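Local coordinates for protein adenylosuccinate lyase (Francisella tularensis subsp. tularensis SCHU S4, PDB 4EEI) that probably catalyses two fumarate-releasing steps of purine biosynthesis, splitting adenylosuccinate into AMP and fumarate, and SAICAR into AICAR and fumarate, at residues 131-136 with 148-154; 156-161 with 231-236; 351-355 with 414-418; 387-393 with 405-409. All blocks are in the same frame, centred on the assembly; numbering follows the deposited sequence.

Contact 1 (131-136 with 148-154). With EDO (1,2-ethanediol), chain X.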
# COMPACT_ATOMS: atom_id res chain seq x y z
N THR B 131 -9.28 -35.61 -6.69
CA THR B 131 -10.15 -35.48 -5.51
C THR B 131 -11.59 -35.07 -5.84
O THR B 131 -12.38 -34.78 -4.94
CB THR B 131 -9.57 -34.46 -4.52
OG1 THR B 131 -9.47 -33.17 -5.15
CG2 THR B 131 -8.19 -34.90 -4.04
N LYS B 132 -11.93 -35.04 -7.13
CA LYS B 132 -13.26 -34.62 -7.59
C LYS B 132 -14.38 -35.45 -6.94
O LYS B 132 -15.47 -34.94 -6.66
CB LYS B 132 -13.32 -34.72 -9.12
CG LYS B 132 -14.70 -34.52 -9.77
CD LYS B 132 -14.55 -34.43 -11.30
CE LYS B 132 -15.89 -34.28 -12.03
NZ LYS B 132 -16.63 -35.57 -12.07
N GLU B 133 -14.08 -36.72 -6.69
CA GLU B 133 -15.03 -37.70 -6.16
C GLU B 133 -15.26 -37.62 -4.65
O GLU B 133 -16.21 -38.21 -4.13
CB GLU B 133 -14.51 -39.11 -6.45
CG GLU B 133 -13.14 -39.39 -5.83
CD GLU B 133 -12.70 -40.84 -5.95
OE1 GLU B 133 -13.14 -41.67 -5.12
OE2 GLU B 133 -11.90 -41.15 -6.85
N ILE B 134 -14.38 -36.92 -3.95
CA ILE B 134 -14.42 -36.90 -2.49
C ILE B 134 -15.44 -35.89 -2.01
O ILE B 134 -15.46 -34.75 -2.49
CB ILE B 134 -13.03 -36.57 -1.93
CG1 ILE B 134 -12.01 -37.61 -2.40
CG2 ILE B 134 -13.07 -36.48 -0.41
CD1 ILE B 134 -10.58 -37.33 -1.94
N ILE B 135 -16.28 -36.28 -1.06
CA ILE B 135 -17.26 -35.33 -0.52
C ILE B 135 -16.74 -34.71 0.78
O ILE B 135 -16.22 -35.42 1.65
CB ILE B 135 -18.66 -35.98 -0.36
CG1 ILE B 135 -19.71 -34.93 0.01
CG2 ILE B 135 -18.64 -37.11 0.66
CD1 ILE B 135 -21.14 -35.40 -0.28
N THR B 136 -16.85 -33.39 0.88
CA THR B 136 -16.34 -32.66 2.04
C THR B 136 -17.39 -31.67 2.52
O THR B 136 -18.35 -31.39 1.80
CB THR B 136 -15.05 -31.90 1.70
OG1 THR B 136 -14.47 -31.35 2.89
CG2 THR B 136 -15.34 -30.77 0.71
N MET B 148 -19.90 -30.66 -0.46
CA MET B 148 -19.51 -30.22 -1.79
C MET B 148 -18.39 -31.15 -2.23
O MET B 148 -17.94 -31.99 -1.45
CB MET B 148 -18.96 -28.80 -1.74
CG MET B 148 -17.70 -28.71 -0.89
SD MET B 148 -17.08 -27.03 -0.71
CE MET B 148 -16.60 -26.65 -2.40
N SER B 149 -17.93 -31.01 -3.47
CA SER B 149 -16.79 -31.79 -3.93
C SER B 149 -15.49 -31.17 -3.40
O SER B 149 -15.27 -29.97 -3.52
CB SER B 149 -16.74 -31.81 -5.45
OG SER B 149 -15.45 -32.18 -5.89
N PHE B 150 -14.63 -31.99 -2.81
CA PHE B 150 -13.35 -31.50 -2.28
C PHE B 150 -12.51 -30.97 -3.44
O PHE B 150 -11.80 -29.97 -3.32
CB PHE B 150 -12.61 -32.63 -1.56
CG PHE B 150 -11.42 -32.18 -0.75
CD1 PHE B 150 -10.14 -32.25 -1.27
CD2 PHE B 150 -11.58 -31.69 0.55
CE1 PHE B 150 -9.03 -31.86 -0.51
CE2 PHE B 150 -10.48 -31.29 1.30
CZ PHE B 150 -9.21 -31.37 0.77
N GLY B 151 -12.62 -31.64 -4.59
CA GLY B 151 -11.87 -31.23 -5.77
C GLY B 151 -12.20 -29.84 -6.26
O GLY B 151 -11.39 -29.19 -6.93
N GLN B 152 -13.39 -29.36 -5.94
CA GLN B 152 -13.78 -28.02 -6.35
C GLN B 152 -12.93 -26.96 -5.65
O GLN B 152 -12.79 -25.84 -6.14
CB GLN B 152 -15.27 -27.82 -6.08
CG GLN B 152 -15.82 -26.54 -6.67
CD GLN B 152 -17.33 -26.57 -6.77
OE1 GLN B 152 -17.92 -27.54 -7.23
NE2 GLN B 152 -17.97 -25.48 -6.33
N LYS B 153 -12.34 -27.31 -4.50
CA LYS B 153 -11.43 -26.37 -3.83
C LYS B 153 -10.22 -26.12 -4.73
O LYS B 153 -9.83 -24.98 -4.97
CB LYS B 153 -10.98 -26.91 -2.47
CG LYS B 153 -12.09 -27.00 -1.42
CD LYS B 153 -11.57 -27.70 -0.16
CE LYS B 153 -12.60 -27.68 0.98
NZ LYS B 153 -12.93 -26.29 1.41
N PHE B 154 -9.64 -27.20 -5.23
CA PHE B 154 -8.49 -27.07 -6.11
C PHE B 154 -8.88 -26.49 -7.46
O PHE B 154 -8.11 -25.78 -8.07
CB PHE B 154 -7.81 -28.42 -6.30
CG PHE B 154 -7.21 -28.98 -5.05
CD1 PHE B 154 -6.10 -28.39 -4.48
CD2 PHE B 154 -7.76 -30.10 -4.44
CE1 PHE B 154 -5.54 -28.90 -3.31
CE2 PHE B 154 -7.21 -30.62 -3.28
CZ PHE B 154 -6.09 -30.01 -2.72
C1 EDO X . -16.57 -38.23 -10.06
O1 EDO X . -15.43 -38.57 -9.28
C2 EDO X . -17.53 -37.40 -9.21
O2 EDO X . -18.42 -36.73 -10.11

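Contact 2 (156-161 with 231-236)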
# COMPACT_ATOMS: atom_id res chain seq x y z
N GLY B 156 -11.19 -24.34 -8.02
CA GLY B 156 -11.39 -22.91 -7.82
C GLY B 156 -10.09 -22.13 -7.87
O GLY B 156 -10.05 -20.98 -8.34
N ALA B 157 -9.03 -22.73 -7.35
CA ALA B 157 -7.72 -22.12 -7.44
C ALA B 157 -7.23 -22.21 -8.88
O ALA B 157 -6.66 -21.26 -9.42
CB ALA B 157 -6.76 -22.80 -6.51
N TYR B 158 -7.45 -23.37 -9.51
CA TYR B 158 -7.06 -23.55 -10.91
C TYR B 158 -7.59 -22.45 -11.82
O TYR B 158 -6.82 -21.81 -12.54
CB TYR B 158 -7.52 -24.92 -11.42
CG TYR B 158 -7.43 -25.10 -12.93
CD1 TYR B 158 -6.22 -25.41 -13.53
CD2 TYR B 158 -8.55 -24.97 -13.73
CE1 TYR B 158 -6.13 -25.58 -14.90
CE2 TYR B 158 -8.47 -25.14 -15.10
CZ TYR B 158 -7.26 -25.45 -15.68
OH TYR B 158 -7.19 -25.62 -17.04
N VAL B 159 -8.90 -22.22 -11.78
CA VAL B 159 -9.48 -21.23 -12.68
C VAL B 159 -8.96 -19.82 -12.39
O VAL B 159 -8.81 -19.01 -13.30
CB VAL B 159 -11.03 -21.25 -12.70
CG1 VAL B 159 -11.53 -22.57 -13.26
CG2 VAL B 159 -11.61 -21.00 -11.30
N GLU B 160 -8.67 -19.53 -11.12
CA GLU B 160 -8.14 -18.21 -10.77
C GLU B 160 -6.73 -18.02 -11.33
O GLU B 160 -6.43 -16.99 -11.93
CB GLU B 160 -8.15 -17.98 -9.26
CG GLU B 160 -7.59 -16.61 -8.88
CD GLU B 160 -7.60 -16.34 -7.37
OE1 GLU B 160 -7.88 -17.28 -6.58
OE2 GLU B 160 -7.32 -15.17 -6.98
N PHE B 161 -5.88 -19.02 -11.13
CA PHE B 161 -4.53 -18.97 -11.70
C PHE B 161 -4.56 -18.97 -13.23
O PHE B 161 -3.69 -18.36 -13.85
CB PHE B 161 -3.66 -20.13 -11.16
CG PHE B 161 -3.11 -19.87 -9.78
CD1 PHE B 161 -2.03 -19.01 -9.61
CD2 PHE B 161 -3.68 -20.47 -8.66
CE1 PHE B 161 -1.50 -18.76 -8.34
CE2 PHE B 161 -3.16 -20.23 -7.37
CZ PHE B 161 -2.07 -19.37 -7.22
N SER B 231 -2.30 -12.55 -4.54
CA SER B 231 -3.57 -12.84 -3.85
C SER B 231 -4.05 -14.27 -4.09
O SER B 231 -4.63 -14.89 -3.19
CB SER B 231 -4.65 -11.86 -4.29
OG SER B 231 -4.42 -10.60 -3.69
N ALA B 232 -3.86 -14.77 -5.30
CA ALA B 232 -4.20 -16.15 -5.61
C ALA B 232 -3.34 -17.13 -4.81
O ALA B 232 -3.82 -18.14 -4.29
CB ALA B 232 -4.03 -16.41 -7.10
N ILE B 233 -2.04 -16.83 -4.73
CA ILE B 233 -1.12 -17.66 -3.95
C ILE B 233 -1.55 -17.65 -2.49
O ILE B 233 -1.57 -18.69 -1.82
CB ILE B 233 0.33 -17.15 -4.09
CG1 ILE B 233 0.85 -17.44 -5.50
CG2 ILE B 233 1.24 -17.78 -3.03
CD1 ILE B 233 2.17 -16.75 -5.81
N GLU B 234 -1.90 -16.48 -1.98
CA GLU B 234 -2.24 -16.37 -0.56
C GLU B 234 -3.56 -17.06 -0.26
O GLU B 234 -3.70 -17.71 0.78
CB GLU B 234 -2.28 -14.90 -0.10
CG GLU B 234 -2.35 -14.75 1.43
CD GLU B 234 -2.25 -13.30 1.90
OE1 GLU B 234 -1.79 -12.46 1.09
OE2 GLU B 234 -2.61 -13.00 3.06
N ARG B 235 -4.53 -16.92 -1.16
CA ARG B 235 -5.83 -17.55 -0.93
C ARG B 235 -5.68 -19.05 -0.87
O ARG B 235 -6.27 -19.70 -0.01
CB ARG B 235 -6.85 -17.16 -2.01
CG ARG B 235 -8.27 -17.65 -1.70
CD ARG B 235 -9.30 -17.03 -2.65
NE ARG B 235 -9.23 -17.59 -3.99
CZ ARG B 235 -9.96 -18.62 -4.40
NH1 ARG B 235 -9.84 -19.09 -5.64
NH2 ARG B 235 -10.82 -19.20 -3.56
N LEU B 236 -4.89 -19.62 -1.78
CA LEU B 236 -4.68 -21.06 -1.81
C LEU B 236 -3.86 -21.51 -0.61
O LEU B 236 -4.13 -22.56 -0.02
CB LEU B 236 -3.99 -21.47 -3.11
CG LEU B 236 -3.47 -22.90 -3.25
CD1 LEU B 236 -4.60 -23.91 -3.09
CD2 LEU B 236 -2.80 -23.07 -4.61
O HOH W 1 -6.17 -19.42 -5.36
O HOH W 2 -7.63 -14.75 -4.51

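Contact 3 (351-355 with 414-418)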
# COMPACT_ATOMS: atom_id res chain seq x y z
N TYR B 351 -27.51 -29.72 7.62
CA TYR B 351 -27.84 -29.23 6.29
C TYR B 351 -29.08 -29.89 5.67
O TYR B 351 -29.71 -29.34 4.77
CB TYR B 351 -26.64 -29.40 5.35
CG TYR B 351 -26.04 -30.78 5.34
CD1 TYR B 351 -24.96 -31.10 6.16
CD2 TYR B 351 -26.55 -31.77 4.52
CE1 TYR B 351 -24.41 -32.37 6.14
CE2 TYR B 351 -26.01 -33.04 4.50
CZ TYR B 351 -24.94 -33.34 5.31
OH TYR B 351 -24.40 -34.60 5.30
N LEU B 352 -29.42 -31.08 6.15
CA LEU B 352 -30.51 -31.84 5.55
C LEU B 352 -31.88 -31.18 5.72
O LEU B 352 -32.79 -31.42 4.93
CB LEU B 352 -30.55 -33.26 6.09
CG LEU B 352 -29.48 -34.23 5.60
CD1 LEU B 352 -29.72 -35.63 6.17
CD2 LEU B 352 -29.45 -34.28 4.08
N SER B 353 -32.03 -30.37 6.76
CA SER B 353 -33.30 -29.69 7.00
C SER B 353 -33.65 -28.75 5.85
O SER B 353 -34.79 -28.72 5.39
CB SER B 353 -33.27 -28.93 8.32
OG SER B 353 -33.19 -29.83 9.40
N SER B 354 -32.66 -27.99 5.38
CA SER B 354 -32.87 -27.11 4.24
C SER B 354 -33.25 -27.93 3.01
O SER B 354 -34.09 -27.50 2.22
CB SER B 354 -31.64 -26.26 3.95
OG SER B 354 -31.87 -25.46 2.80
N PHE B 355 -32.64 -29.10 2.85
CA PHE B 355 -32.97 -29.95 1.72
C PHE B 355 -34.43 -30.36 1.77
O PHE B 355 -35.18 -30.13 0.81
CB PHE B 355 -32.07 -31.19 1.69
CG PHE B 355 -32.52 -32.22 0.69
CD1 PHE B 355 -32.24 -32.06 -0.66
CD2 PHE B 355 -33.24 -33.34 1.09
CE1 PHE B 355 -32.66 -33.00 -1.59
CE2 PHE B 355 -33.67 -34.28 0.17
CZ PHE B 355 -33.38 -34.10 -1.17
N ILE B 414 -26.76 -38.54 -0.29
CA ILE B 414 -26.18 -37.23 0.01
C ILE B 414 -25.13 -36.87 -1.05
O ILE B 414 -25.08 -35.75 -1.54
CB ILE B 414 -25.55 -37.21 1.42
CG1 ILE B 414 -26.66 -37.16 2.48
CG2 ILE B 414 -24.58 -36.05 1.59
CD1 ILE B 414 -26.15 -37.38 3.89
N LYS B 415 -24.29 -37.85 -1.40
CA LYS B 415 -23.30 -37.65 -2.45
C LYS B 415 -23.96 -37.33 -3.78
O LYS B 415 -23.52 -36.44 -4.51
CB LYS B 415 -22.39 -38.88 -2.58
CG LYS B 415 -21.02 -38.69 -1.95
CD LYS B 415 -20.31 -40.02 -1.71
CE LYS B 415 -20.09 -40.80 -2.99
NZ LYS B 415 -19.28 -42.04 -2.75
N LYS B 416 -25.02 -38.07 -4.09
CA LYS B 416 -25.77 -37.86 -5.33
C LYS B 416 -26.34 -36.47 -5.41
O LYS B 416 -26.45 -35.89 -6.50
CB LYS B 416 -26.95 -38.83 -5.39
CG LYS B 416 -26.84 -39.87 -6.48
CD LYS B 416 -25.78 -40.88 -6.14
CE LYS B 416 -25.79 -42.04 -7.12
NZ LYS B 416 -25.76 -43.35 -6.41
N THR B 417 -26.74 -35.94 -4.26
CA THR B 417 -27.44 -34.66 -4.21
C THR B 417 -26.47 -33.50 -4.33
O THR B 417 -26.66 -32.60 -5.16
CB THR B 417 -28.25 -34.54 -2.91
OG1 THR B 417 -29.22 -35.60 -2.86
CG2 THR B 417 -28.98 -33.21 -2.84
N TYR B 418 -25.44 -33.51 -3.50
CA TYR B 418 -24.59 -32.34 -3.36
C TYR B 418 -23.43 -32.29 -4.35
O TYR B 418 -22.69 -31.31 -4.39
CB TYR B 418 -24.10 -32.24 -1.92
CG TYR B 418 -25.22 -31.94 -0.96
CD1 TYR B 418 -25.66 -30.64 -0.78
CD2 TYR B 418 -25.84 -32.96 -0.25
CE1 TYR B 418 -26.69 -30.36 0.10
CE2 TYR B 418 -26.88 -32.68 0.63
CZ TYR B 418 -27.29 -31.38 0.79
OH TYR B 418 -28.32 -31.08 1.67
O HOH W 3 -29.17 -28.59 2.15

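Contact 4 (387-393 with 405-409)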
# COMPACT_ATOMS: atom_id res chain seq x y z
N SER B 387 -34.19 -43.50 9.10
CA SER B 387 -34.21 -42.74 7.85
C SER B 387 -35.10 -41.50 7.91
O SER B 387 -36.32 -41.62 7.97
CB SER B 387 -34.67 -43.63 6.69
OG SER B 387 -34.90 -42.86 5.53
N PHE B 388 -34.48 -40.33 7.87
CA PHE B 388 -35.20 -39.05 7.86
C PHE B 388 -36.22 -39.03 6.73
O PHE B 388 -37.38 -38.65 6.93
CB PHE B 388 -34.20 -37.89 7.71
CG PHE B 388 -34.71 -36.55 8.20
CD1 PHE B 388 -36.00 -36.11 7.89
CD2 PHE B 388 -33.89 -35.71 8.94
CE1 PHE B 388 -36.46 -34.88 8.33
CE2 PHE B 388 -34.35 -34.48 9.39
CZ PHE B 388 -35.63 -34.06 9.08
N SER B 389 -35.80 -39.46 5.54
CA SER B 389 -36.67 -39.45 4.36
C SER B 389 -37.95 -40.26 4.55
O SER B 389 -39.05 -39.72 4.51
CB SER B 389 -35.91 -39.95 3.13
OG SER B 389 -34.94 -39.00 2.70
N LYS B 390 -37.80 -41.57 4.78
CA LYS B 390 -38.95 -42.46 4.91
C LYS B 390 -39.93 -42.03 6.00
O LYS B 390 -41.14 -42.20 5.86
CB LYS B 390 -38.49 -43.90 5.14
CG LYS B 390 -37.94 -44.58 3.89
CD LYS B 390 -38.97 -44.53 2.76
CE LYS B 390 -38.42 -43.84 1.50
NZ LYS B 390 -38.30 -42.36 1.62
N LYS B 391 -39.40 -41.48 7.09
CA LYS B 391 -40.21 -41.01 8.20
C LYS B 391 -41.02 -39.77 7.82
O LYS B 391 -42.19 -39.65 8.18
CB LYS B 391 -39.33 -40.70 9.40
CG LYS B 391 -38.68 -41.94 9.98
CD LYS B 391 -37.57 -41.59 10.94
CE LYS B 391 -37.42 -42.72 11.95
NZ LYS B 391 -38.73 -43.06 12.59
N LEU B 392 -40.38 -38.85 7.11
CA LEU B 392 -41.06 -37.66 6.64
C LEU B 392 -42.14 -38.06 5.63
O LEU B 392 -43.27 -37.57 5.68
CB LEU B 392 -40.07 -36.69 6.00
CG LEU B 392 -40.66 -35.34 5.60
CD1 LEU B 392 -41.17 -34.62 6.82
CD2 LEU B 392 -39.61 -34.49 4.88
N GLN B 393 -41.75 -38.94 4.71
CA GLN B 393 -42.65 -39.52 3.72
C GLN B 393 -43.87 -40.16 4.38
O GLN B 393 -44.98 -40.09 3.85
CB GLN B 393 -41.89 -40.57 2.91
CG GLN B 393 -42.75 -41.40 1.97
CD GLN B 393 -42.09 -41.61 0.63
OE1 GLN B 393 -41.42 -40.71 0.12
NE2 GLN B 393 -42.26 -42.79 0.05
N ASP B 405 -42.35 -39.22 -3.59
CA ASP B 405 -41.18 -40.09 -3.68
C ASP B 405 -39.95 -39.33 -3.18
O ASP B 405 -39.20 -38.76 -3.96
CB ASP B 405 -40.97 -40.59 -5.11
CG ASP B 405 -39.91 -41.67 -5.19
OD1 ASP B 405 -39.61 -42.28 -4.14
OD2 ASP B 405 -39.38 -41.92 -6.29
N ILE B 406 -39.77 -39.33 -1.86
CA ILE B 406 -38.65 -38.65 -1.23
C ILE B 406 -37.38 -39.49 -1.34
O ILE B 406 -37.33 -40.61 -0.83
CB ILE B 406 -38.94 -38.35 0.26
CG1 ILE B 406 -40.25 -37.57 0.41
CG2 ILE B 406 -37.79 -37.58 0.90
CD1 ILE B 406 -40.53 -37.05 1.81
N PRO B 407 -36.34 -38.96 -1.99
CA PRO B 407 -35.14 -39.78 -2.16
C PRO B 407 -34.45 -40.02 -0.83
O PRO B 407 -34.48 -39.15 0.05
CB PRO B 407 -34.26 -38.91 -3.07
CG PRO B 407 -34.64 -37.51 -2.72
CD PRO B 407 -36.13 -37.56 -2.41
N GLU B 408 -33.85 -41.19 -0.68
CA GLU B 408 -33.16 -41.56 0.55
C GLU B 408 -31.90 -40.72 0.72
O GLU B 408 -31.06 -40.66 -0.17
CB GLU B 408 -32.80 -43.05 0.53
CG GLU B 408 -32.12 -43.53 1.80
CD GLU B 408 -33.04 -43.47 3.01
OE1 GLU B 408 -32.53 -43.32 4.14
OE2 GLU B 408 -34.27 -43.57 2.82
N MET B 409 -31.78 -40.07 1.87
CA MET B 409 -30.64 -39.22 2.14
C MET B 409 -29.58 -39.91 2.99
O MET B 409 -29.12 -39.36 3.99
CB MET B 409 -31.08 -37.90 2.78
CG MET B 409 -31.66 -36.90 1.80
SD MET B 409 -30.76 -36.83 0.24
CE MET B 409 -29.79 -35.35 0.49
O HOH W 4 -33.10 -40.21 4.95

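Contact 1 (131-136 with 148-154)
The two segments form the open end of an antiparallel beta hairpin, strands 135-140 and 143-149. Thr136 and Met148 are a hydrogen-bonded pair: Thr136 N donates to Met148 O (2.9 Å) and Met148 N to Thr136 O (2.8 Å). Ile135 and Ser149 follow as a non-hydrogen-bonded pair, CA to CA 4.9 Å. Phe150 N then donates to Ile134 O at 2.9 Å and almost straight, so the backbone bonding continues beyond the Ile135-Ser149 pair. A type I turn, Thr131 to Ile134, leads into the strand. Gly151 lies against it, its CA 4.1 Å from Lys132 CA; a CB here would clash with Lys132. The Phe150 ring has Thr131 CB and Thr136 CB at its edge and Ile341 of helix 338-346 beside it. Thr136 CG2 meets Met148 CG at 3.5 Å. The CA-to-CB bond of Ile135 leads away from the other strand, and its side chain packs on Ile414 and Lys415. Lys132 NZ forms a salt bridge with Asp423 and donates to O2 of a 1,2-ethanediol, probably from the crystallisation liquor, while Lys153 pairs with Glu239 and with Glu300 of the second subunit. Ser149 OG pins the turn by donating to Lys132 O at 2.9 Å.

Contact 2 (156-161 with 231-236)
Helices 151-173 and 217-244 run antiparallel here. The axes of the two short segments approach to 10.2 Å, at 173°. The polar side of the contact centres on the carboxylate of Glu160. Its OE1 accepts from both Arg235 NE (2.9 Å) and Arg235 NH1 (2.8 Å), so a single oxygen takes both bonds of the salt bridge. Arg235 NH1 also reaches Gly156 O at 3.3 Å, a weak bond to a carbonyl one helical turn before Glu160. Two waters extend the network to the backbone of the other helix. Water 1 donates to Glu160 OE1 (3.0 Å) and to Ala232 O (2.9 Å). Water 2 lies 2.5 Å from Glu160 OE2 and makes only weak contacts with Ser231 O and Arg235 NE, both at 3.3 Å. The hydroxyl of Ser231 bonds instead to Leu292 O of the second subunit.

Beside this network the interface is apolar. Ala232 CB sits over the face of the Phe161 ring, 3.8 Å from its centroid, a CH-pi contact. Phe161 also touches Ile233 and Leu236, and Ala157 CB meets Leu236 CD1 at 4.2 Å. Leu117, Cys121 and Leu124 of helix 94-131 pack on Phe161 as well. Such long antiparallel helices, packed with those of other subunits, form the central helical bundle of the fumarase/aspartase superfamily tetramer.

Contact 3 (351-355 with 414-418)
One aromatic pair lies at the meeting of the start of helix 352-363 with the end of helix 411-418. The edge of the Tyr351 ring points at the face of Tyr418 in an offset edge-to-face pair, with centroids 5.5 Å apart and planes at 85°. Aliphatic groups fill in around the rings. Ile414 CD1 packs 3.6 Å from Tyr351 OH, and Leu352 CD2 is 4.3 Å from Ile414 CG1. Phe355 CE1 meets Thr417 CG2 at 3.9 Å. The polar link is indirect: water 3 accepts from Tyr418 OH (2.7 Å) and donates to Tyr351 O (2.8 Å). No direct hydrogen bond crosses the contact. The Thr417 hydroxyl bonds within its own helix, to Gly413 O. Glu146 and Pro147 of the hairpin strand 143-149 pack on both tyrosines, and Cys188 of the second subunit touches Phe355, Thr417 and Tyr418. The two segments of this C-terminal helical region are thus held by ring and aliphatic packing, and one bridging water satisfies the Tyr418 hydroxyl and a backbone carbonyl.

Contact 4 (387-393 with 405-409)
Ser389 OG donates to Pro407 O at 2.7 Å, and Ser387 OG donates to Glu408 OE1 at 2.8 Å. Ser387 is also the N-cap of helix 388-400: its OG accepts from Lys390 N at 3.3 Å. One hydroxyl therefore caps the helix and ties it to the loop. Further along, Ile406 N gives a nearly straight bond to Gln393 OE1 (2.9 Å), and Lys390 NZ reaches Ile406 O at 3.2 Å. Lys390 NZ stays 4.4 Å from Glu408 OE2, too far for a salt bridge. Water 4 accepts from Ser389 N (2.9 Å) and donates to Glu408 OE1 (3.3 Å). Ser389 OG has a further partner in the hydroxyl of Tyr356. The packing is led by Ile406, the residue most covered here. Its CD1 meets Leu392 CD2 at 4.1 Å, and Phe359 of helix 352-363 lies against it. Met409 turns its end away, among Phe355, Tyr356 and helix 411-418. The arrangement is a serine N-capped helix with its following loop folded back along the first turns, within the C-terminal helical region.

Overall arrangement
Outward from the chain centre the order is contact 2, 1, 3, 4, with centres about 9, 23, 36 and 47 Å away. Contacts 1 and 2 share helix 151-173, their centres 16 Å apart. Contact 1 meets contact 3 where Ile135 CD1 packs on Lys415 CG (3.7 Å). Met409 joins contact 4 to contact 3: its CE lies 3.4 Å from Thr417 OG1. Contacts 1, 2 and 3 touch the second subunit; contact 4 touches no other chain. Bound succinate lies about 10 Å from the Tyr351 side chain and about 12 Å from that of Met148. Contacts 2 and 4 lie away from the known binding sites.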